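Local atomic coordinates of glucose-6-phosphate isomerase (Plasmodium falciparum, PDB entry 3QKI), a protein that probably catalyses the reversible interconversion of alpha-D-glucose 6-phosphate and beta-D-fructose 6-phosphate, an early step of glycolysis. Residues D46-K51 with A478-K483; D151-G156 with T164-V169; V217-F222 with Q236-Y241; Y366-F371 with T415-F420; E398-S403 with V538-L543. One frame throughout, in Å; residues are numbered along the deposited sequence. Where two conformers were deposited one is given.

Contact 1: D46-K51 with A478-K483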
# COMPACT_ATOMS: atom_id res chain seq x y z
N ASP A 46 -26.42 11.88 16.28
CA ASP A 46 -27.77 11.67 16.80
C ASP A 46 -28.13 10.21 16.80
O ASP A 46 -28.58 9.71 17.83
CB ASP A 46 -28.80 12.54 16.07
CG ASP A 46 -28.57 14.01 16.35
OD1 ASP A 46 -28.45 14.39 17.55
OD2 ASP A 46 -28.49 14.78 15.38
N TYR A 47 -27.81 9.49 15.70
CA TYR A 47 -28.05 8.04 15.59
C TYR A 47 -27.32 7.28 16.71
O TYR A 47 -27.89 6.34 17.27
CB TYR A 47 -27.59 7.51 14.22
CG TYR A 47 -28.59 7.63 13.09
CD1 TYR A 47 -29.94 7.34 13.29
CD2 TYR A 47 -28.17 7.90 11.79
CE1 TYR A 47 -30.85 7.39 12.23
CE2 TYR A 47 -29.07 7.93 10.73
CZ TYR A 47 -30.41 7.70 10.96
OH TYR A 47 -31.31 7.76 9.92
N LEU A 48 -26.08 7.69 17.03
CA LEU A 48 -25.26 7.04 18.06
C LEU A 48 -25.75 7.21 19.51
O LEU A 48 -25.18 6.59 20.41
CB LEU A 48 -23.75 7.36 17.90
CG LEU A 48 -23.14 6.84 16.58
CD1 LEU A 48 -21.91 7.62 16.21
CD2 LEU A 48 -22.92 5.32 16.58
N ASN A 49 -26.80 8.00 19.72
CA ASN A 49 -27.46 8.17 21.02
C ASN A 49 -28.63 7.18 21.17
O ASN A 49 -29.18 7.02 22.26
CB ASN A 49 -27.91 9.61 21.23
CG ASN A 49 -26.75 10.54 21.45
OD1 ASN A 49 -25.72 10.17 22.05
ND2 ASN A 49 -26.84 11.75 20.92
N ASP A 50 -28.96 6.47 20.09
CA ASP A 50 -30.05 5.50 20.10
C ASP A 50 -29.47 4.12 20.39
O ASP A 50 -28.88 3.49 19.50
CB ASP A 50 -30.80 5.56 18.75
CG ASP A 50 -32.05 4.68 18.61
OD1 ASP A 50 -32.82 4.89 17.64
OD2 ASP A 50 -32.22 3.74 19.43
N LYS A 51 -29.64 3.64 21.64
CA LYS A 51 -29.14 2.33 22.07
C LYS A 51 -29.80 1.18 21.28
O LYS A 51 -29.13 0.18 21.01
CB LYS A 51 -29.32 2.12 23.58
CG LYS A 51 -28.58 0.91 24.11
CD LYS A 51 -28.89 0.61 25.58
CE LYS A 51 -28.08 -0.58 26.06
NZ LYS A 51 -28.02 -0.64 27.54
N ALA A 478 -14.55 9.99 16.12
CA ALA A 478 -14.16 11.30 15.58
C ALA A 478 -14.72 11.47 14.14
O ALA A 478 -15.24 12.53 13.79
CB ALA A 478 -12.63 11.47 15.59
N LEU A 479 -14.63 10.42 13.32
CA LEU A 479 -15.14 10.44 11.95
C LEU A 479 -16.65 10.62 11.94
O LEU A 479 -17.16 11.43 11.17
CB LEU A 479 -14.71 9.17 11.18
CG LEU A 479 -13.23 9.15 10.72
CD1 LEU A 479 -12.84 7.76 10.21
CD2 LEU A 479 -12.96 10.20 9.66
N ALA A 480 -17.36 9.90 12.82
CA ALA A 480 -18.82 9.96 12.91
C ALA A 480 -19.32 11.31 13.43
O ALA A 480 -20.14 11.93 12.76
CB ALA A 480 -19.34 8.81 13.77
N ILE A 481 -18.81 11.78 14.58
CA ILE A 481 -19.28 12.98 15.29
C ILE A 481 -18.72 14.33 14.86
O ILE A 481 -19.42 15.34 14.93
CB ILE A 481 -19.28 12.77 16.85
CG1 ILE A 481 -17.87 12.91 17.46
CG2 ILE A 481 -19.94 11.40 17.23
CD1 ILE A 481 -17.79 13.10 18.98
N GLY A 482 -17.45 14.37 14.44
CA GLY A 482 -16.82 15.61 14.05
C GLY A 482 -16.74 16.61 15.20
O GLY A 482 -16.76 16.22 16.37
N LYS A 483 -16.60 17.88 14.87
CA LYS A 483 -16.49 18.97 15.83
C LYS A 483 -16.97 20.24 15.12
O LYS A 483 -16.33 20.71 14.18
CB LYS A 483 -15.04 19.10 16.30
CG LYS A 483 -14.85 20.26 17.28
CD LYS A 483 -13.43 20.34 17.77
CE LYS A 483 -13.35 19.90 19.20
NZ LYS A 483 -13.88 20.94 20.12
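Leu48 sits in a type I beta turn, Tyr47 to Asp50, that passes the chain from helix 44-47 to helix 51-57, and it meets Ala480 and Ile481 at the C-terminal end of helix 464-481. The contact is wholly apolar and small, and it illustrates how a single leucine branch can join pieces of chain more than 400 residues apart. Leu48 CG lies beside its own backbone N, chi1 -63°, and this carries one methyl across: Leu48 CD1 comes within 3.7 Å of Ala480 CB, with Ile481 a looser neighbour. The closest pair of CA atoms, Leu48 and Ala480, is 8.7 Å apart, a gap closed mostly by the longer leucine side chain, with Ala480 CB pointing to meet it.

Hydrogen bonds shape each segment separately. In the turn, Asp50 N donates to Tyr47 O over 3.0 Å, while Asp50 itself N-caps the next helix through OD2 and the N of Arg53. On the other side, Gly482 takes positive phi as the helix ends, its N still bonded to Ala478 O at 2.9 Å.

Strand 64-70 adds Arg70 against both Leu48 and Ala480, and Ser586 of the second subunit also packs on Leu48. At the looser flank, Leu48 CD1 stands 4.4 Å from Ile481 CG2.

Contact 2: D151-G156 with T164-V169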
# COMPACT_ATOMS: atom_id res chain seq x y z
N ASP A 151 4.69 -32.24 6.76
CA ASP A 151 5.11 -32.95 7.97
C ASP A 151 6.53 -33.47 7.76
O ASP A 151 7.38 -33.27 8.62
CB ASP A 151 4.18 -34.13 8.29
CG ASP A 151 2.90 -33.77 9.04
OD1 ASP A 151 2.83 -32.66 9.62
OD2 ASP A 151 1.98 -34.62 9.09
N ASP A 152 6.81 -34.06 6.58
CA ASP A 152 8.11 -34.61 6.21
C ASP A 152 9.21 -33.58 6.12
O ASP A 152 10.33 -33.85 6.53
CB ASP A 152 8.01 -35.45 4.94
CG ASP A 152 7.33 -36.83 5.07
OD1 ASP A 152 6.91 -37.19 6.19
OD2 ASP A 152 7.21 -37.52 4.05
N ILE A 153 8.90 -32.38 5.60
CA ILE A 153 9.87 -31.27 5.53
C ILE A 153 10.19 -30.81 6.95
O ILE A 153 11.37 -30.66 7.28
CB ILE A 153 9.34 -30.10 4.66
CG1 ILE A 153 9.30 -30.48 3.16
CG2 ILE A 153 10.09 -28.78 4.89
CD1 ILE A 153 10.61 -30.44 2.36
N ARG A 154 9.15 -30.62 7.77
CA ARG A 154 9.27 -30.10 9.13
C ARG A 154 9.89 -31.06 10.12
O ARG A 154 10.49 -30.60 11.10
CB ARG A 154 7.91 -29.58 9.65
CG ARG A 154 7.38 -28.40 8.83
CD ARG A 154 5.94 -28.07 9.19
NE ARG A 154 5.79 -27.78 10.62
CZ ARG A 154 6.13 -26.63 11.20
NH1 ARG A 154 6.63 -25.64 10.47
NH2 ARG A 154 5.97 -26.45 12.50
N ASN A 155 9.76 -32.40 9.89
CA ASN A 155 10.34 -33.42 10.77
C ASN A 155 11.71 -33.87 10.27
O ASN A 155 12.34 -34.72 10.87
CB ASN A 155 9.39 -34.62 10.92
CG ASN A 155 8.15 -34.37 11.76
OD1 ASN A 155 7.65 -33.24 11.86
ND2 ASN A 155 7.60 -35.44 12.32
N GLY A 156 12.14 -33.32 9.14
CA GLY A 156 13.40 -33.69 8.53
C GLY A 156 13.40 -35.06 7.87
O GLY A 156 14.47 -35.62 7.65
N THR A 164 20.38 -32.13 5.07
CA THR A 164 20.06 -31.25 6.19
C THR A 164 18.59 -30.81 6.04
O THR A 164 17.96 -31.08 5.02
CB THR A 164 21.00 -30.05 6.21
OG1 THR A 164 20.80 -29.32 5.00
CG2 THR A 164 22.49 -30.45 6.39
N LYS A 165 18.06 -30.15 7.06
CA LYS A 165 16.70 -29.65 7.00
C LYS A 165 16.64 -28.39 6.17
O LYS A 165 17.57 -27.58 6.22
CB LYS A 165 16.20 -29.36 8.41
CG LYS A 165 15.43 -30.54 8.95
CD LYS A 165 14.75 -30.16 10.18
CE LYS A 165 13.43 -29.50 9.99
NZ LYS A 165 12.86 -29.22 11.32
N PHE A 166 15.54 -28.19 5.42
CA PHE A 166 15.34 -26.94 4.67
C PHE A 166 15.14 -25.81 5.69
O PHE A 166 14.58 -26.04 6.76
CB PHE A 166 14.11 -27.04 3.76
CG PHE A 166 14.35 -27.85 2.52
CD1 PHE A 166 14.91 -27.26 1.39
CD2 PHE A 166 14.04 -29.21 2.48
CE1 PHE A 166 15.15 -28.01 0.24
CE2 PHE A 166 14.27 -29.96 1.33
CZ PHE A 166 14.84 -29.35 0.22
N LYS A 167 15.64 -24.61 5.35
CA LYS A 167 15.55 -23.40 6.21
C LYS A 167 14.79 -22.29 5.50
O LYS A 167 14.17 -21.47 6.17
CB LYS A 167 16.96 -22.88 6.56
N ASN A 168 14.87 -22.24 4.16
CA ASN A 168 14.26 -21.19 3.35
C ASN A 168 13.27 -21.72 2.35
O ASN A 168 13.41 -22.84 1.85
CB ASN A 168 15.33 -20.41 2.60
CG ASN A 168 16.56 -20.13 3.42
OD1 ASN A 168 16.47 -19.75 4.58
ND2 ASN A 168 17.74 -20.34 2.85
N VAL A 169 12.24 -20.89 2.05
CA VAL A 169 11.23 -21.18 1.05
C VAL A 169 11.07 -19.94 0.16
O VAL A 169 10.72 -18.87 0.66
CB VAL A 169 9.88 -21.63 1.66
CG1 VAL A 169 8.90 -22.00 0.57
CG2 VAL A 169 10.07 -22.80 2.63
O HOH W 1 13.53 -30.69 5.92
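Lys165 reaches along the end of helix 135-154, while the Phe166 ring lies against Ile153, and the two adjacent residues thus grip the same last turn by different means. The lysine chain bends at chi3 (85°) and Lys165 NZ donates to Arg154 O over 2.8 Å, coming from above the carbonyl plane. Asn216 completes this polar knot: its OD1 also bonds the ammonium and its ND2 also bonds Arg154 O. Farther back along the chain, Lys165 CG rests 3.8 Å from Gly156 CA, the positive-phi glycine of the Schellman motif that ends the helix.

Ile153 and Phe166 approach at a slant. CG1 of the isoleucine stands beside the backbone N, and Ile153 CD1 touches the ring at Phe166 CD2, 3.6 Å away. A water also links the two backbones, donating to Ile153 O at 2.6 Å and accepting from Phe166 N at 3.2 Å. Of the two neighbouring carbonyls, Arg154 O is met directly by the lysine and Ile153 O through the water.

Around this junction, helix 318-328 covers Ile153 through Ile326, His281 meets the Phe166 ring edge-to-face, and strand 243-248 backs the same ring with Leu244, just before the chain enters strand 168-172.

Contact 3: V217-F222 with Q236-Y241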
# COMPACT_ATOMS: atom_id res chain seq x y z
N VAL A 217 11.61 -22.47 11.82
CA VAL A 217 11.45 -21.05 11.63
C VAL A 217 11.95 -20.90 10.19
O VAL A 217 13.16 -20.82 9.95
CB VAL A 217 12.22 -20.13 12.61
CG1 VAL A 217 12.08 -18.66 12.20
CG2 VAL A 217 11.74 -20.33 14.03
N PHE A 218 11.03 -20.96 9.24
CA PHE A 218 11.39 -20.87 7.82
C PHE A 218 11.51 -19.44 7.33
O PHE A 218 10.67 -18.59 7.65
CB PHE A 218 10.38 -21.64 6.97
CG PHE A 218 10.45 -23.13 7.19
CD1 PHE A 218 11.25 -23.94 6.37
CD2 PHE A 218 9.71 -23.74 8.19
CE1 PHE A 218 11.30 -25.32 6.57
CE2 PHE A 218 9.79 -25.12 8.40
CZ PHE A 218 10.57 -25.90 7.58
N ASN A 219 12.56 -19.17 6.56
CA ASN A 219 12.74 -17.85 6.00
C ASN A 219 11.98 -17.85 4.66
O ASN A 219 12.51 -18.27 3.64
CB ASN A 219 14.22 -17.54 5.84
CG ASN A 219 14.56 -16.17 5.31
OD1 ASN A 219 13.69 -15.33 5.01
ND2 ASN A 219 15.84 -15.93 5.17
N VAL A 220 10.70 -17.45 4.70
CA VAL A 220 9.82 -17.45 3.53
C VAL A 220 9.94 -16.13 2.78
O VAL A 220 9.79 -15.07 3.37
CB VAL A 220 8.36 -17.79 3.92
CG1 VAL A 220 7.45 -17.87 2.70
CG2 VAL A 220 8.31 -19.10 4.71
N ARG A 221 10.23 -16.22 1.48
CA ARG A 221 10.35 -15.06 0.59
C ARG A 221 9.36 -15.20 -0.57
O ARG A 221 9.08 -16.33 -1.01
CB ARG A 221 11.80 -14.93 0.04
CG ARG A 221 12.86 -14.93 1.14
CD ARG A 221 13.41 -13.56 1.40
NE ARG A 221 14.43 -13.53 2.47
CZ ARG A 221 15.74 -13.42 2.28
NH1 ARG A 221 16.24 -13.36 1.06
NH2 ARG A 221 16.56 -13.33 3.32
N PHE A 222 8.81 -14.08 -1.05
CA PHE A 222 7.86 -14.06 -2.18
C PHE A 222 8.50 -13.35 -3.37
O PHE A 222 8.82 -12.17 -3.28
CB PHE A 222 6.52 -13.43 -1.78
CG PHE A 222 5.82 -14.20 -0.70
CD1 PHE A 222 5.98 -13.85 0.65
CD2 PHE A 222 4.99 -15.28 -1.01
CE1 PHE A 222 5.37 -14.59 1.65
CE2 PHE A 222 4.38 -16.02 -0.00
CZ PHE A 222 4.56 -15.67 1.33
N GLN A 236 18.98 -12.74 -1.47
CA GLN A 236 19.73 -12.01 -0.43
C GLN A 236 20.13 -12.90 0.77
O GLN A 236 19.21 -13.30 1.49
CB GLN A 236 18.80 -10.89 0.08
CG GLN A 236 19.28 -10.12 1.31
CD GLN A 236 19.92 -8.84 0.90
OE1 GLN A 236 20.84 -8.82 0.08
NE2 GLN A 236 19.39 -7.73 1.40
N ASN A 237 21.43 -13.17 1.02
CA ASN A 237 21.93 -13.94 2.17
C ASN A 237 21.39 -15.38 2.29
O ASN A 237 21.40 -15.96 3.38
CB ASN A 237 21.72 -13.19 3.50
CG ASN A 237 22.51 -11.92 3.60
OD1 ASN A 237 21.94 -10.84 3.72
ND2 ASN A 237 23.84 -12.04 3.58
N LEU A 238 20.91 -15.94 1.18
CA LEU A 238 20.36 -17.30 1.21
C LEU A 238 21.38 -18.25 0.64
O LEU A 238 22.04 -17.92 -0.35
CB LEU A 238 19.02 -17.42 0.43
CG LEU A 238 17.77 -16.71 0.99
CD1 LEU A 238 16.50 -17.29 0.40
CD2 LEU A 238 17.67 -16.80 2.49
N ASP A 239 21.49 -19.45 1.25
CA ASP A 239 22.36 -20.48 0.70
C ASP A 239 21.44 -21.41 -0.11
O ASP A 239 20.40 -21.84 0.42
CB ASP A 239 23.08 -21.26 1.82
CG ASP A 239 24.09 -22.32 1.38
OD1 ASP A 239 24.05 -22.72 0.20
OD2 ASP A 239 24.91 -22.74 2.22
N GLN A 240 21.81 -21.70 -1.39
CA GLN A 240 21.04 -22.60 -2.27
C GLN A 240 20.78 -23.94 -1.60
O GLN A 240 19.70 -24.49 -1.75
CB GLN A 240 21.78 -22.85 -3.59
CG GLN A 240 21.81 -21.66 -4.53
CD GLN A 240 23.01 -20.78 -4.33
OE1 GLN A 240 23.48 -20.58 -3.22
NE2 GLN A 240 23.52 -20.21 -5.41
N TYR A 241 21.77 -24.45 -0.82
CA TYR A 241 21.69 -25.73 -0.12
C TYR A 241 20.60 -25.83 0.95
O TYR A 241 20.21 -26.95 1.28
CB TYR A 241 23.05 -26.15 0.48
CG TYR A 241 24.17 -26.41 -0.51
CD1 TYR A 241 23.93 -27.08 -1.70
CD2 TYR A 241 25.49 -26.12 -0.17
CE1 TYR A 241 24.97 -27.39 -2.58
CE2 TYR A 241 26.54 -26.42 -1.04
CZ TYR A 241 26.28 -27.06 -2.24
OH TYR A 241 27.31 -27.35 -3.11
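Gln236 O is gripped by two nitrogens of Arg221, NH1 at 3.0 Å and NH2 at 3.2 Å, a bifurcated end-on approach in which one oxygen serves both. The carbonyl oxygen lies practically in the guanidinium plane. NH1 uses a lone pair in the carbonyl plane, with an N-H...O angle of 156°, whereas NH2 arrives nearly along the C=O axis with a more bent bond.

The rest of the guanidinium is held as well. Arg221 NE donates to Asn219 OD1 at 3.2 Å, from two residues back on the strand, though here both flat groups are tilted from the bond. NH1 has a further acceptor in Ala234 O, so the arginine spans the closing turn of helix 228-235. The arginine chain bends at chi2 (-104°) to bring its head there. Leu238 lies over one face, its side chain running antiparallel to that of the arginine, with Leu238 CD2 3.7 Å from Arg221 NH2 and 3.4 Å from Asn219 ND2. With three nitrogens bonded and an alkyl branch on a face, the head has little freedom to rotate.

Strand 219-223, helix 228-235 and strand 243-248 form a beta-alpha-beta crossover that skips over strand 168-172 in a parallel sheet, an arrangement expected of the SIS-type alpha/beta domain of this family.

Contact 4: Y366-F371 with T415-F420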
# COMPACT_ATOMS: atom_id res chain seq x y z
N TYR A 366 -24.33 0.62 -0.82
CA TYR A 366 -25.07 1.81 -0.40
C TYR A 366 -24.17 3.07 -0.45
O TYR A 366 -24.53 4.05 -1.10
CB TYR A 366 -25.60 1.56 1.02
CG TYR A 366 -26.35 2.72 1.64
CD1 TYR A 366 -27.67 2.99 1.27
CD2 TYR A 366 -25.80 3.47 2.67
CE1 TYR A 366 -28.39 4.03 1.86
CE2 TYR A 366 -26.50 4.51 3.27
CZ TYR A 366 -27.81 4.78 2.87
OH TYR A 366 -28.51 5.79 3.46
N ASN A 367 -22.98 3.01 0.19
CA ASN A 367 -22.02 4.12 0.19
C ASN A 367 -21.57 4.51 -1.19
O ASN A 367 -21.50 5.70 -1.50
CB ASN A 367 -20.81 3.79 1.06
CG ASN A 367 -21.12 3.85 2.53
OD1 ASN A 367 -22.07 4.50 2.94
ND2 ASN A 367 -20.35 3.14 3.34
N SER A 368 -21.29 3.51 -2.03
CA SER A 368 -20.83 3.79 -3.39
C SER A 368 -21.97 4.32 -4.29
O SER A 368 -21.78 5.32 -4.98
CB SER A 368 -20.21 2.53 -4.00
OG SER A 368 -19.94 2.71 -5.39
N HIS A 369 -23.13 3.63 -4.30
CA HIS A 369 -24.23 4.04 -5.17
C HIS A 369 -24.99 5.29 -4.78
O HIS A 369 -25.28 6.11 -5.64
CB HIS A 369 -25.18 2.87 -5.48
CG HIS A 369 -24.66 1.98 -6.56
ND1 HIS A 369 -25.36 1.82 -7.75
CD2 HIS A 369 -23.50 1.29 -6.64
CE1 HIS A 369 -24.61 1.04 -8.50
NE2 HIS A 369 -23.48 0.69 -7.88
N PHE A 370 -25.33 5.42 -3.50
CA PHE A 370 -26.17 6.51 -3.00
C PHE A 370 -25.45 7.73 -2.44
O PHE A 370 -26.02 8.82 -2.41
CB PHE A 370 -27.26 5.95 -2.08
CG PHE A 370 -27.98 4.81 -2.75
CD1 PHE A 370 -28.76 5.03 -3.88
CD2 PHE A 370 -27.77 3.50 -2.35
CE1 PHE A 370 -29.34 3.97 -4.57
CE2 PHE A 370 -28.37 2.44 -3.03
CZ PHE A 370 -29.13 2.68 -4.15
N PHE A 371 -24.18 7.59 -2.09
CA PHE A 371 -23.38 8.71 -1.57
C PHE A 371 -22.24 9.04 -2.51
O PHE A 371 -21.54 10.04 -2.29
CB PHE A 371 -22.87 8.38 -0.17
CG PHE A 371 -23.91 8.55 0.90
CD1 PHE A 371 -24.87 7.57 1.13
CD2 PHE A 371 -23.93 9.69 1.69
CE1 PHE A 371 -25.85 7.74 2.11
CE2 PHE A 371 -24.90 9.85 2.69
CZ PHE A 371 -25.86 8.88 2.88
N THR A 415 -19.06 0.58 -10.02
CA THR A 415 -18.70 -0.78 -9.69
C THR A 415 -17.74 -0.72 -8.51
O THR A 415 -17.97 0.10 -7.60
CB THR A 415 -18.42 -1.68 -10.89
OG1 THR A 415 -17.28 -1.19 -11.62
CG2 THR A 415 -19.66 -1.82 -11.81
N CYS A 416 -16.69 -1.57 -8.48
CA CYS A 416 -15.80 -1.60 -7.31
C CYS A 416 -15.13 -0.28 -6.99
O CYS A 416 -14.64 0.41 -7.90
CB CYS A 416 -14.78 -2.71 -7.41
SG CYS A 416 -13.95 -3.06 -5.85
N GLN A 417 -15.07 0.03 -5.69
CA GLN A 417 -14.36 1.19 -5.18
C GLN A 417 -12.84 0.98 -5.32
O GLN A 417 -12.38 -0.15 -5.53
CB GLN A 417 -14.66 1.37 -3.67
CG GLN A 417 -16.10 1.74 -3.35
CD GLN A 417 -16.86 0.53 -2.86
OE1 GLN A 417 -16.79 -0.54 -3.45
NE2 GLN A 417 -17.58 0.68 -1.75
N VAL A 418 -12.07 2.06 -5.17
CA VAL A 418 -10.61 1.96 -5.10
C VAL A 418 -10.34 1.58 -3.63
O VAL A 418 -10.81 2.25 -2.72
CB VAL A 418 -9.90 3.29 -5.45
CG1 VAL A 418 -8.45 3.25 -5.01
CG2 VAL A 418 -10.00 3.57 -6.94
N TYR A 419 -9.63 0.47 -3.41
CA TYR A 419 -9.27 0.01 -2.07
C TYR A 419 -7.83 0.38 -1.80
O TYR A 419 -6.97 0.25 -2.68
CB TYR A 419 -9.41 -1.51 -1.97
CG TYR A 419 -10.81 -1.98 -1.68
CD1 TYR A 419 -11.13 -2.52 -0.44
CD2 TYR A 419 -11.81 -1.92 -2.65
CE1 TYR A 419 -12.41 -3.00 -0.17
CE2 TYR A 419 -13.11 -2.34 -2.37
CZ TYR A 419 -13.40 -2.91 -1.14
OH TYR A 419 -14.67 -3.37 -0.89
N PHE A 420 -7.55 0.84 -0.57
CA PHE A 420 -6.20 1.19 -0.16
C PHE A 420 -6.14 1.12 1.37
O PHE A 420 -7.15 0.88 2.03
CB PHE A 420 -5.81 2.60 -0.69
CG PHE A 420 -6.43 3.74 0.08
CD1 PHE A 420 -5.68 4.48 1.00
CD2 PHE A 420 -7.78 4.07 -0.09
CE1 PHE A 420 -6.26 5.53 1.72
CE2 PHE A 420 -8.36 5.11 0.63
CZ PHE A 420 -7.60 5.84 1.52
O HOH W 2 -17.36 2.66 -6.42
O HOH W 3 -20.37 0.22 -6.30
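Ser368, on helix 356-371, faces Thr415 and Gln417 in the loop that leads into strand 418-420, the outermost strand on one side of the mixed sheet within this chain of alpha/beta fold. It is a worked case of a helix-to-loop contact joined by water.

The polar part is a pair of water bridges between one hydroxyl and one carbonyl. Ser368 OG and Thr415 O are 3.9 Å apart, and two waters link them. One lies 2.8 Å from Ser368 OG and donates to Thr415 O at 2.9 Å; the second is 2.7 Å from Ser368 OG and also lies within hydrogen-bonding distance of Thr415 O, though it has more acceptors near it than protons to give. OG stands anti to the backbone N of Ser368 (chi1 172°), the position that aims it across the gap. The second water also lies at the edge of the His369 ring, in its plane. Thr415 turns its own hydroxyl elsewhere, to Lys402 O.

Van der Waals contact comes from Gln417. Its chain bends at chi2 (101°), bringing the amide over beside the serine, while its NE2 donates to Ser364 OG one turn earlier on the same helix. Phe420 of the second subunit packs against Val418. Gln417 NE2 itself stays 3.9 Å from Ser368 CB.

Contact 5: E398-S403 with V538-L543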
# COMPACT_ATOMS: atom_id res chain seq x y z
N GLU A 398 -10.08 -6.62 -8.73
CA GLU A 398 -10.03 -7.48 -9.90
C GLU A 398 -11.36 -8.22 -10.07
O GLU A 398 -11.76 -8.51 -11.19
CB GLU A 398 -8.80 -8.40 -9.87
CG GLU A 398 -8.56 -9.13 -11.17
CD GLU A 398 -7.35 -10.03 -11.14
OE1 GLU A 398 -7.41 -11.07 -10.44
OE2 GLU A 398 -6.35 -9.70 -11.80
N SER A 399 -12.07 -8.50 -8.98
CA SER A 399 -13.34 -9.19 -9.11
C SER A 399 -14.40 -8.21 -9.59
O SER A 399 -15.11 -8.50 -10.52
CB SER A 399 -13.82 -9.76 -7.76
OG SER A 399 -13.00 -10.78 -7.21
N ASN A 400 -14.49 -7.05 -8.92
CA ASN A 400 -15.59 -6.13 -9.14
C ASN A 400 -15.34 -4.85 -9.95
O ASN A 400 -16.27 -4.07 -10.11
CB ASN A 400 -16.35 -5.90 -7.81
CG ASN A 400 -17.00 -7.14 -7.24
OD1 ASN A 400 -17.06 -8.22 -7.86
ND2 ASN A 400 -17.48 -7.04 -6.03
N GLY A 401 -14.13 -4.67 -10.46
CA GLY A 401 -13.75 -3.52 -11.29
C GLY A 401 -14.12 -3.83 -12.73
O GLY A 401 -13.26 -4.16 -13.56
N LYS A 402 -15.42 -3.84 -13.01
CA LYS A 402 -16.02 -4.24 -14.29
C LYS A 402 -16.94 -3.14 -14.82
O LYS A 402 -17.32 -2.25 -14.07
CB LYS A 402 -16.83 -5.55 -14.09
CG LYS A 402 -16.05 -6.72 -13.49
CD LYS A 402 -15.06 -7.35 -14.50
CE LYS A 402 -13.98 -8.19 -13.84
NZ LYS A 402 -14.51 -9.37 -13.10
N SER A 403 -17.32 -3.22 -16.11
CA SER A 403 -18.21 -2.22 -16.69
C SER A 403 -19.27 -2.85 -17.60
O SER A 403 -19.83 -2.17 -18.46
CB SER A 403 -17.42 -1.12 -17.41
OG SER A 403 -16.50 -1.68 -18.34
N VAL A 538 -18.14 -11.64 -3.24
CA VAL A 538 -19.07 -12.47 -4.00
C VAL A 538 -20.50 -11.87 -3.89
O VAL A 538 -21.16 -11.69 -4.91
CB VAL A 538 -19.01 -13.96 -3.56
CG1 VAL A 538 -20.22 -14.74 -4.04
CG2 VAL A 538 -17.71 -14.61 -4.03
N ALA A 539 -20.94 -11.49 -2.68
CA ALA A 539 -22.26 -10.89 -2.45
C ALA A 539 -22.36 -9.56 -3.19
O ALA A 539 -23.38 -9.31 -3.83
CB ALA A 539 -22.51 -10.67 -0.96
N GLU A 540 -21.29 -8.75 -3.14
CA GLU A 540 -21.29 -7.45 -3.77
C GLU A 540 -21.37 -7.50 -5.31
O GLU A 540 -22.03 -6.64 -5.91
CB GLU A 540 -20.14 -6.58 -3.25
CG GLU A 540 -20.44 -5.10 -3.40
CD GLU A 540 -19.51 -4.16 -2.67
OE1 GLU A 540 -18.62 -4.64 -1.92
OE2 GLU A 540 -19.69 -2.93 -2.83
N GLY A 541 -20.72 -8.49 -5.93
CA GLY A 541 -20.77 -8.66 -7.38
C GLY A 541 -22.19 -8.93 -7.85
O GLY A 541 -22.62 -8.36 -8.85
N PHE A 542 -22.94 -9.73 -7.07
CA PHE A 542 -24.35 -10.03 -7.35
C PHE A 542 -25.25 -8.81 -7.14
O PHE A 542 -26.13 -8.57 -7.96
CB PHE A 542 -24.86 -11.26 -6.59
CG PHE A 542 -24.24 -12.57 -7.05
CD1 PHE A 542 -24.17 -12.89 -8.40
CD2 PHE A 542 -23.77 -13.50 -6.12
CE1 PHE A 542 -23.63 -14.11 -8.82
CE2 PHE A 542 -23.19 -14.71 -6.55
CZ PHE A 542 -23.12 -15.00 -7.90
N LEU A 543 -24.96 -8.00 -6.10
CA LEU A 543 -25.68 -6.74 -5.87
C LEU A 543 -25.44 -5.79 -7.06
O LEU A 543 -26.37 -5.12 -7.51
CB LEU A 543 -25.23 -6.05 -4.56
CG LEU A 543 -25.50 -6.77 -3.24
CD1 LEU A 543 -24.93 -5.95 -2.08
CD2 LEU A 543 -26.98 -7.05 -3.03
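Asn400 and Gly541 bring two helices close, their CA atoms 6.0 Å apart, where helix 388-400 ends beside the last turns of helix 523-543. Beyond Asn400 the chain breaks from helical form through an inverse gamma turn centred on Gly401, whose closing bond, Lys402 N to Asn400 O at 3.0 Å, is weak. Gly541 has no side chain to hold the helices apart.

Asn400 packs against this glycine. CG sits beside its backbone N (chi1 -63°), directing the amide at the opposite helix: Asn400 ND2 is 3.6 Å from Gly541 N, Asn400 OD1 is 3.8 Å from Gly541 CA, and Asn400 ND2 also touches Glu540 CB at 3.9 Å. The Asn400 amide and Glu540 carboxylate planes are turned 75° apart, and the extended glutamate chain carries its carboxylate off to Ser364 and Arg536. Asn400 OD1 is bonded by Ser548 OG.

Lys402 folds back to the helix end, Lys402 NZ donating to Ser399 O at 2.8 Å from above the carbonyl plane, with a salt bridge to Asp550. Glu398, which binds beta-D-fructose 6-phosphate, lies on this same helix end. No hydrogen bond crosses the interface, consistent with packing by close fit, the amide being held by bonds to residues outside the two segments such as Ser548.

Four of the contacts form two touching pairs on opposite sides of the chain's centre, and contact 1 stands apart. Contacts 2 and 3 come one after the other along the sequence, their centres 12 Å apart, and share the parallel sheet: strands 168-172 and 219-223 are neighbours there, linked by backbone bonds such as Val169 O to Arg221 N. Contacts 4 and 5, centres 11 Å apart, alternate along the chain and join where Cys416 N meets Asn400 O, near the substrate-binding Glu398. Contact 1 spans most of the sequence, about 22 Å from contact 4 between centres. All but contact 2 touch the second subunit, in keeping with a dimer whose subunits each carry two alpha/beta domains.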